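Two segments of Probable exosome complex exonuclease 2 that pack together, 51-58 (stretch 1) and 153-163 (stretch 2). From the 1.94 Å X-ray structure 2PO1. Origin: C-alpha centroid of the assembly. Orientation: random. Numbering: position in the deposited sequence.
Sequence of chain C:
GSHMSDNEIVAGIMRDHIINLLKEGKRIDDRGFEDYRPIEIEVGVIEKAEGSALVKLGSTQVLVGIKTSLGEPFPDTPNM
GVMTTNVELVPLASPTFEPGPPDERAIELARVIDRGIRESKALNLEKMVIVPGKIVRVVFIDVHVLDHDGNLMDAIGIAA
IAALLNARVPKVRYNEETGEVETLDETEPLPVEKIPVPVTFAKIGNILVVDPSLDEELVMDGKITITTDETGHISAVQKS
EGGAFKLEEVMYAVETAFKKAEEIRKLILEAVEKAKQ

Stretch 1, residues 51-58: GSALVKLG
Stretch 2, residues 153-163: MDAIGIAAIAA

This is an apolar strand-on-helix packing, with no hydrogen bond crossing between the stretches and 429 Å² buried. Residues 51-57 form an extended strand (Val-55 phi/psi -116/133); 153-163 is helical throughout (Ala-159 -57/-38), its i to i+4 bonds typified by Ala-163 N to Ala-159 O at 2.8 Å. The axes approach to 6.4 Å and run nearly antiparallel, at 150°, with Ser-52 CA 4.1 Å from Ala-163 CA setting the register.

Strand alternation directs Ala-53, Val-55 and Leu-57 toward the helix, while Ser-52 (chi1 p), Leu-54 (t, p) and Lys-56 (m, t, t, t) point away. Small residues permit close approach at the Gly-51 end: an ideal CB on Gly-51 would lie 2.4 Å from Ala-163 O, a clash, and Ala-53 CB sits 3.2 Å from Ala-159 O and 3.7 Å from Ala-162 CB. Val-55 (t) places CG2 3.5 Å from Ala-159 CB and 3.6 Å from Ile-158 CG2. Leu-57, with chi1 off-well at -101° and chi2 p, reaches Ala-155 CB through CD2 at 3.9 Å and Ile-158 CD1 through CD1, also 3.9 Å; Ile-158 is m, t. Gly-58 ends the stretch with positive phi (56/-122), which favours glycine.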

ATOM      1  N   GLY C  51     -22.689  12.588 -15.196  1.00 22.51           N
ATOM      2  CA  GLY C  51     -22.372  12.747 -16.606  1.00 20.84           C
ATOM      3  C   GLY C  51     -21.520  11.595 -17.039  1.00 19.38           C
ATOM      4  O   GLY C  51     -20.879  10.939 -16.218  1.00 19.07           O
ATOM      5  N   SER C  52     -21.473  11.371 -18.332  1.00 19.47           N
ATOM      6  CA  SER C  52     -20.640  10.301 -18.865  1.00 17.37           C
ATOM      7  C   SER C  52     -20.406  10.464 -20.343  1.00 19.13           C
ATOM      8  O   SER C  52     -21.130  11.186 -21.011  1.00 20.05           O
ATOM      9  CB  SER C  52     -21.230   8.933 -18.533  1.00 18.13           C
ATOM     10  OG  SER C  52     -22.521   8.792 -19.035  1.00 19.28           O
ATOM     11  N   ALA C  53     -19.359   9.844 -20.876  1.00 18.42           N
ATOM     12  CA  ALA C  53     -19.149   9.933 -22.310  1.00 18.42           C
ATOM     13  C   ALA C  53     -18.377   8.670 -22.614  1.00 18.56           C
ATOM     14  O   ALA C  53     -17.429   8.269 -21.871  1.00 15.93           O
ATOM     15  CB  ALA C  53     -18.296  11.203 -22.695  1.00 17.12           C
ATOM     16  N   LEU C  54     -18.844   7.984 -23.634  1.00 17.46           N
ATOM     17  CA  LEU C  54     -18.075   6.894 -24.237  1.00 18.92           C
ATOM     18  C   LEU C  54     -17.453   7.517 -25.496  1.00 19.42           C
ATOM     19  O   LEU C  54     -18.203   8.029 -26.350  1.00 20.98           O
ATOM     20  CB  LEU C  54     -19.009   5.742 -24.619  1.00 19.49           C
ATOM     21  CG  LEU C  54     -18.275   4.566 -25.257  1.00 20.47           C
ATOM     22  CD1 LEU C  54     -17.311   3.881 -24.296  1.00 15.62           C
ATOM     23  CD2 LEU C  54     -19.248   3.595 -25.665  1.00 19.32           C
ATOM     24  N   VAL C  55     -16.115   7.518 -25.580  1.00 18.74           N
ATOM     25  CA  VAL C  55     -15.411   7.989 -26.772  1.00 19.21           C
ATOM     26  C   VAL C  55     -14.639   6.865 -27.433  1.00 20.37           C
ATOM     27  O   VAL C  55     -14.010   6.097 -26.759  1.00 19.69           O
ATOM     28  CB  VAL C  55     -14.506   9.187 -26.470  1.00 18.50           C
ATOM     29  CG1 VAL C  55     -13.680   9.578 -27.672  1.00 18.88           C
ATOM     30  CG2 VAL C  55     -15.401  10.383 -26.103  1.00 17.00           C
ATOM     31  N   LYS C  56     -14.767   6.744 -28.759  1.00 20.27           N
ATOM     32  CA  LYS C  56     -13.991   5.794 -29.549  1.00 20.63           C
ATOM     33  C   LYS C  56     -13.206   6.591 -30.550  1.00 21.47           C
ATOM     34  O   LYS C  56     -13.813   7.366 -31.298  1.00 21.31           O
ATOM     35  CB  LYS C  56     -14.927   4.814 -30.270  1.00 21.16           C
ATOM     36  CG  LYS C  56     -15.859   4.089 -29.302  1.00 21.26           C
ATOM     37  CD  LYS C  56     -16.630   2.958 -29.988  1.00 25.06           C
ATOM     38  CE  LYS C  56     -17.869   2.611 -29.177  1.00 28.58           C
ATOM     39  NZ  LYS C  56     -18.904   1.859 -29.994  1.00 36.62           N
ATOM     40  N   LEU C  57     -11.876   6.432 -30.514  1.00 21.17           N
ATOM     41  CA  LEU C  57     -10.988   6.919 -31.559  1.00 22.55           C
ATOM     42  C   LEU C  57     -10.558   5.645 -32.273  1.00 22.26           C
ATOM     43  O   LEU C  57      -9.747   4.895 -31.745  1.00 22.92           O
ATOM     44  CB  LEU C  57      -9.770   7.595 -30.936  1.00 22.43           C
ATOM     45  CG  LEU C  57      -9.763   9.101 -30.882  1.00 25.23           C
ATOM     46  CD1 LEU C  57     -11.123   9.785 -30.486  1.00 29.46           C
ATOM     47  CD2 LEU C  57      -8.581   9.650 -30.095  1.00 20.46           C
ATOM     48  N   GLY C  58     -11.205   5.350 -33.406  1.00 21.64           N
ATOM     49  CA  GLY C  58     -11.067   4.059 -34.054  1.00 23.36           C
ATOM     50  C   GLY C  58     -11.466   3.097 -32.960  1.00 24.33           C
ATOM     51  O   GLY C  58     -12.554   3.240 -32.385  1.00 24.28           O
ATOM     52  N   MET C 153      -4.616   9.790 -24.679  1.00 16.56           N
ATOM     53  CA  MET C 153      -4.697  11.135 -24.218  1.00 16.01           C
ATOM     54  C   MET C 153      -5.866  11.877 -24.848  1.00 16.62           C
ATOM     55  O   MET C 153      -6.702  12.462 -24.154  1.00 15.79           O
ATOM     56  CB  MET C 153      -3.382  11.837 -24.519  1.00 17.56           C
ATOM     57  CG  MET C 153      -3.433  13.248 -24.066  1.00 19.76           C
ATOM     58  SD  MET C 153      -3.065  13.331 -22.351  1.00 22.16           S
ATOM     59  CE  MET C 153      -1.306  12.908 -22.349  1.00 22.47           C
ATOM     60  N   ASP C 154      -5.996  11.816 -26.157  1.00 16.67           N
ATOM     61  CA  ASP C 154      -7.063  12.591 -26.782  1.00 19.26           C
ATOM     62  C   ASP C 154      -8.390  11.955 -26.498  1.00 19.02           C
ATOM     63  O   ASP C 154      -9.371  12.620 -26.241  1.00 18.53           O
ATOM     64  CB  ASP C 154      -6.883  12.697 -28.279  1.00 19.10           C
ATOM     65  CG  ASP C 154      -5.622  13.420 -28.668  1.00 22.47           C
ATOM     66  OD1 ASP C 154      -4.850  13.720 -27.771  1.00 20.56           O
ATOM     67  OD2 ASP C 154      -5.393  13.706 -29.887  1.00 17.63           O
ATOM     68  N   ALA C 155      -8.426  10.646 -26.554  1.00 19.48           N
ATOM     69  CA  ALA C 155      -9.693   9.947 -26.318  1.00 18.83           C
ATOM     70  C   ALA C 155     -10.165  10.279 -24.908  1.00 17.88           C
ATOM     71  O   ALA C 155     -11.333  10.540 -24.719  1.00 18.26           O
ATOM     72  CB  ALA C 155      -9.501   8.465 -26.491  1.00 18.49           C
ATOM     73  N   ILE C 156      -9.236  10.304 -23.921  1.00 17.05           N
ATOM     74  CA  ILE C 156      -9.608  10.578 -22.549  1.00 15.68           C
ATOM     75  C   ILE C 156     -10.012  12.039 -22.396  1.00 16.70           C
ATOM     76  O   ILE C 156     -10.985  12.337 -21.733  1.00 18.32           O
ATOM     77  CB  ILE C 156      -8.474  10.236 -21.520  1.00 14.37           C
ATOM     78  CG1 ILE C 156      -8.233   8.726 -21.432  1.00 16.12           C
ATOM     79  CG2 ILE C 156      -8.856  10.818 -20.170  1.00  9.97           C
ATOM     80  CD1 ILE C 156      -6.920   8.403 -20.910  1.00 14.81           C
ATOM     81  N   GLY C 157      -9.327  12.989 -23.048  1.00 18.03           N
ATOM     82  CA  GLY C 157      -9.732  14.376 -22.887  1.00 17.37           C
ATOM     83  C   GLY C 157     -11.073  14.683 -23.551  1.00 18.61           C
ATOM     84  O   GLY C 157     -11.862  15.487 -23.053  1.00 18.40           O
ATOM     85  N   ILE C 158     -11.303  14.078 -24.701  1.00 19.04           N
ATOM     86  CA  ILE C 158     -12.572  14.258 -25.441  1.00 20.22           C
ATOM     87  C   ILE C 158     -13.672  13.714 -24.570  1.00 19.51           C
ATOM     88  O   ILE C 158     -14.629  14.409 -24.257  1.00 21.11           O
ATOM     89  CB  ILE C 158     -12.558  13.521 -26.742  1.00 19.98           C
ATOM     90  CG1 ILE C 158     -11.662  14.258 -27.723  1.00 21.77           C
ATOM     91  CG2 ILE C 158     -13.938  13.452 -27.387  1.00 20.84           C
ATOM     92  CD1 ILE C 158     -11.240  13.363 -28.874  1.00 21.36           C
ATOM     93  N   ALA C 159     -13.504  12.484 -24.113  1.00 19.14           N
ATOM     94  CA  ALA C 159     -14.496  11.883 -23.203  1.00 18.69           C
ATOM     95  C   ALA C 159     -14.712  12.722 -21.956  1.00 18.38           C
ATOM     96  O   ALA C 159     -15.829  12.813 -21.490  1.00 16.91           O
ATOM     97  CB  ALA C 159     -14.089  10.491 -22.821  1.00 16.80           C
ATOM     98  N   ALA C 160     -13.639  13.326 -21.414  1.00 19.40           N
ATOM     99  CA  ALA C 160     -13.720  14.008 -20.103  1.00 18.74           C
ATOM    100  C   ALA C 160     -14.548  15.253 -20.293  1.00 19.17           C
ATOM    101  O   ALA C 160     -15.520  15.483 -19.576  1.00 20.64           O
ATOM    102  CB  ALA C 160     -12.336  14.341 -19.526  1.00 18.81           C
ATOM    103  N   ILE C 161     -14.234  16.034 -21.319  1.00 18.43           N
ATOM    104  CA  ILE C 161     -14.966  17.251 -21.481  1.00 17.84           C
ATOM    105  C   ILE C 161     -16.387  16.952 -21.970  1.00 19.05           C
ATOM    106  O   ILE C 161     -17.343  17.684 -21.638  1.00 18.39           O
ATOM    107  CB  ILE C 161     -14.232  18.296 -22.386  1.00 18.63           C
ATOM    108  CG1 ILE C 161     -14.913  19.671 -22.248  1.00 17.48           C
ATOM    109  CG2 ILE C 161     -14.157  17.830 -23.788  1.00 18.06           C
ATOM    110  CD1 ILE C 161     -14.600  20.281 -20.819  1.00 15.48           C
ATOM    111  N   ALA C 162     -16.541  15.898 -22.755  1.00 18.37           N
ATOM    112  CA  ALA C 162     -17.894  15.580 -23.217  1.00 20.03           C
ATOM    113  C   ALA C 162     -18.721  15.115 -22.025  1.00 19.63           C
ATOM    114  O   ALA C 162     -19.909  15.396 -21.939  1.00 21.02           O
ATOM    115  CB  ALA C 162     -17.870  14.519 -24.352  1.00 20.02           C
ATOM    116  N   ALA C 163     -18.108  14.406 -21.079  1.00 19.23           N
ATOM    117  CA  ALA C 163     -18.869  13.893 -19.938  1.00 18.38           C
ATOM    118  C   ALA C 163     -19.265  15.098 -19.046  1.00 19.55           C
ATOM    119  O   ALA C 163     -20.399  15.211 -18.575  1.00 21.53           O
ATOM    120  CB  ALA C 163     -18.042  12.876 -19.176  1.00 18.26           C
TER